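Local coordinates for protein esterase E25 (Uncultured bacterium, PDB 4Q05) that probably hydrolyses ester bonds as a dimeric bacterial member of the hormone-sensitive lipase family, in the subfamily marked by a GTSAG motif, at residues D238-T242 with Y259-L263. Numbering follows the deposited sequence.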
ATOM      1  N   ASP A 238     -14.058   6.738  -2.685  1.00 24.45           N
ATOM      2  CA  ASP A 238     -15.097   6.922  -1.662  1.00 26.70           C
ATOM      3  C   ASP A 238     -15.025   8.344  -1.149  1.00 22.06           C
ATOM      4  O   ASP A 238     -14.085   8.700  -0.437  1.00 27.20           O
ATOM      5  CB  ASP A 238     -14.891   5.942  -0.501  1.00 25.61           C
ATOM      6  CG  ASP A 238     -15.977   6.042   0.561  1.00 29.21           C
ATOM      7  OD1 ASP A 238     -16.806   6.983   0.508  1.00 25.51           O
ATOM      8  OD2 ASP A 238     -15.990   5.171   1.464  1.00 24.97           O
ATOM      9  N   MET A 239     -16.006   9.167  -1.517  1.00 24.47           N
ATOM     10  CA  MET A 239     -15.960  10.579  -1.137  1.00 21.02           C
ATOM     11  C   MET A 239     -16.813  10.923   0.081  1.00 26.83           C
ATOM     12  O   MET A 239     -16.930  12.088   0.432  1.00 23.26           O
ATOM     13  CB  MET A 239     -16.315  11.487  -2.312  1.00 24.43           C
ATOM     14  CG  MET A 239     -15.424  11.279  -3.551  1.00 27.59           C
ATOM     15  SD  MET A 239     -13.645  11.238  -3.172  1.00 29.03           S
ATOM     16  CE  MET A 239     -13.412  12.804  -2.321  1.00 23.05           C
ATOM     17  N   SER A 240     -17.422   9.922   0.713  1.00 23.60           N
ATOM     18  CA  SER A 240     -17.920  10.122   2.065  1.00 26.28           C
ATOM     19  C   SER A 240     -16.672  10.202   2.913  1.00 28.36           C
ATOM     20  O   SER A 240     -15.592   9.840   2.450  1.00 27.39           O
ATOM     21  CB  SER A 240     -18.807   8.959   2.526  1.00 25.89           C
ATOM     22  OG  SER A 240     -18.062   7.761   2.648  1.00 26.71           O
ATOM     23  N   LYS A 241     -16.797  10.664   4.150  1.00 26.25           N
ATOM     24  CA  LYS A 241     -15.632  10.733   5.000  1.00 25.60           C
ATOM     25  C   LYS A 241     -15.422   9.374   5.651  1.00 29.54           C
ATOM     26  O   LYS A 241     -15.482   9.217   6.874  1.00 28.39           O
ATOM     27  CB  LYS A 241     -15.741  11.854   6.034  1.00 30.43           C
ATOM     28  CG  LYS A 241     -14.376  12.302   6.536  1.00 27.33           C
ATOM     29  CD  LYS A 241     -14.467  13.440   7.527  1.00 27.46           C
ATOM     30  CE  LYS A 241     -13.077  13.789   8.063  1.00 32.37           C
ATOM     31  NZ  LYS A 241     -13.153  14.872   9.086  1.00 33.69           N
ATOM     32  N   THR A 242     -15.183   8.386   4.799  1.00 24.75           N
ATOM     33  CA  THR A 242     -14.936   7.035   5.250  1.00 27.55           C
ATOM     34  C   THR A 242     -13.571   6.641   4.723  1.00 28.19           C
ATOM     35  O   THR A 242     -13.336   6.701   3.519  1.00 23.04           O
ATOM     36  CB  THR A 242     -15.980   6.070   4.686  1.00 25.71           C
ATOM     37  OG1 THR A 242     -17.293   6.570   4.963  1.00 28.56           O
ATOM     38  CG2 THR A 242     -15.806   4.667   5.287  1.00 24.45           C
ATOM     39  N   TYR A 259     -10.328  16.784   4.650  1.00 25.15           N
ATOM     40  CA  TYR A 259     -11.592  16.547   3.989  1.00 25.80           C
ATOM     41  C   TYR A 259     -12.545  17.701   4.280  1.00 29.49           C
ATOM     42  O   TYR A 259     -13.335  18.090   3.421  1.00 28.72           O
ATOM     43  CB  TYR A 259     -12.191  15.256   4.521  1.00 28.34           C
ATOM     44  CG  TYR A 259     -13.543  14.896   3.957  1.00 26.41           C
ATOM     45  CD1 TYR A 259     -13.648  14.105   2.823  1.00 27.13           C
ATOM     46  CD2 TYR A 259     -14.713  15.318   4.577  1.00 23.60           C
ATOM     47  CE1 TYR A 259     -14.888  13.754   2.306  1.00 27.88           C
ATOM     48  CE2 TYR A 259     -15.958  14.977   4.070  1.00 27.49           C
ATOM     49  CZ  TYR A 259     -16.037  14.197   2.932  1.00 25.88           C
ATOM     50  OH  TYR A 259     -17.263  13.842   2.416  1.00 29.19           O
ATOM     51  N   ASP A 260     -12.460  18.244   5.492  1.00 26.63           N
ATOM     52  CA  ASP A 260     -13.418  19.241   5.967  1.00 30.21           C
ATOM     53  C   ASP A 260     -13.259  20.552   5.225  1.00 31.82           C
ATOM     54  O   ASP A 260     -12.155  20.927   4.861  1.00 28.95           O
ATOM     55  CB  ASP A 260     -13.248  19.514   7.462  1.00 31.79           C
ATOM     56  CG  ASP A 260     -13.300  18.248   8.306  1.00 41.86           C
ATOM     57  OD1 ASP A 260     -14.023  17.289   7.940  1.00 35.47           O
ATOM     58  OD2 ASP A 260     -12.612  18.227   9.347  1.00 48.87           O
ATOM     59  N   GLY A 261     -14.370  21.253   5.032  1.00 29.83           N
ATOM     60  CA  GLY A 261     -14.353  22.516   4.325  1.00 31.66           C
ATOM     61  C   GLY A 261     -14.482  22.304   2.827  1.00 29.96           C
ATOM     62  O   GLY A 261     -15.489  21.776   2.340  1.00 25.82           O
ATOM     63  N   PHE A 262     -13.452  22.713   2.097  1.00 25.97           N
ATOM     64  CA  PHE A 262     -13.503  22.713   0.644  1.00 26.16           C
ATOM     65  C   PHE A 262     -13.814  21.355   0.023  1.00 25.71           C
ATOM     66  O   PHE A 262     -14.713  21.233  -0.820  1.00 25.81           O
ATOM     67  CB  PHE A 262     -12.213  23.263   0.044  1.00 27.05           C
ATOM     68  CG  PHE A 262     -12.229  23.277  -1.447  1.00 27.70           C
ATOM     69  CD1 PHE A 262     -12.910  24.268  -2.131  1.00 26.40           C
ATOM     70  CD2 PHE A 262     -11.620  22.269  -2.169  1.00 26.56           C
ATOM     71  CE1 PHE A 262     -12.955  24.274  -3.514  1.00 26.95           C
ATOM     72  CE2 PHE A 262     -11.664  22.268  -3.552  1.00 28.34           C
ATOM     73  CZ  PHE A 262     -12.338  23.280  -4.226  1.00 26.78           C
ATOM     74  N   LEU A 263     -13.068  20.331   0.422  1.00 29.45           N
ATOM     75  CA  LEU A 263     -13.204  19.042  -0.241  1.00 25.13           C
ATOM     76  C   LEU A 263     -14.618  18.525  -0.066  1.00 24.28           C
ATOM     77  O   LEU A 263     -15.248  18.112  -1.026  1.00 23.90           O
ATOM     78  CB  LEU A 263     -12.188  18.032   0.294  1.00 22.03           C
ATOM     79  CG  LEU A 263     -12.250  16.656  -0.361  1.00 23.03           C
ATOM     80  CD1 LEU A 263     -12.194  16.789  -1.890  1.00 24.81           C
ATOM     81  CD2 LEU A 263     -11.132  15.732   0.161  1.00 24.27           C
TER
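Lys241 lays its aliphatic chain over one face of the Tyr259 ring, a CH-pi contact in which Lys241 CG sits 3.8 Å from the Tyr259 ring centroid, offset toward the rim. The pair joins two connections of the alpha/beta hydrolase fold: the loop that follows strand 229-235, and the lead-in to helix 262-271, whose N-cap is Gly261. An amphipathic side chain here serves two partners in succession. With CG anti to the backbone N (chi1 -157°) and every later torsion extended, Lys241 runs across the ring and past it, delivering NZ to the carboxylate of Asp260. While the ring's face takes methylenes, its hydroxyl works at the edge: Tyr259 OH donates to Met239 O at 2.7 Å, with a C=O...donor angle of 148°. Ring and main chain are thereby tied together, fixing the ring's far end against residues 238-242. That loop is braced from within by an Asx turn, Ser240 N to Asp238 OD1, and the same oxygen also accepts from Ser240 OG; the other oxygen, OD2, forms a salt bridge with Arg310. Deeper in, the bent chain of Met239 brings CE to 4.2 Å from Leu263 CD1, a light apolar touch; the Met239 side chain lies near, without touching, the probable nucleophile elbow. Tyr246 meets the Tyr259 ring edge-to-face. At the partly exposed margin, Lys241 NZ forms a salt bridge with Asp260, donating to OD1 on its syn side at 2.8 Å, 21° out of the carboxylate plane.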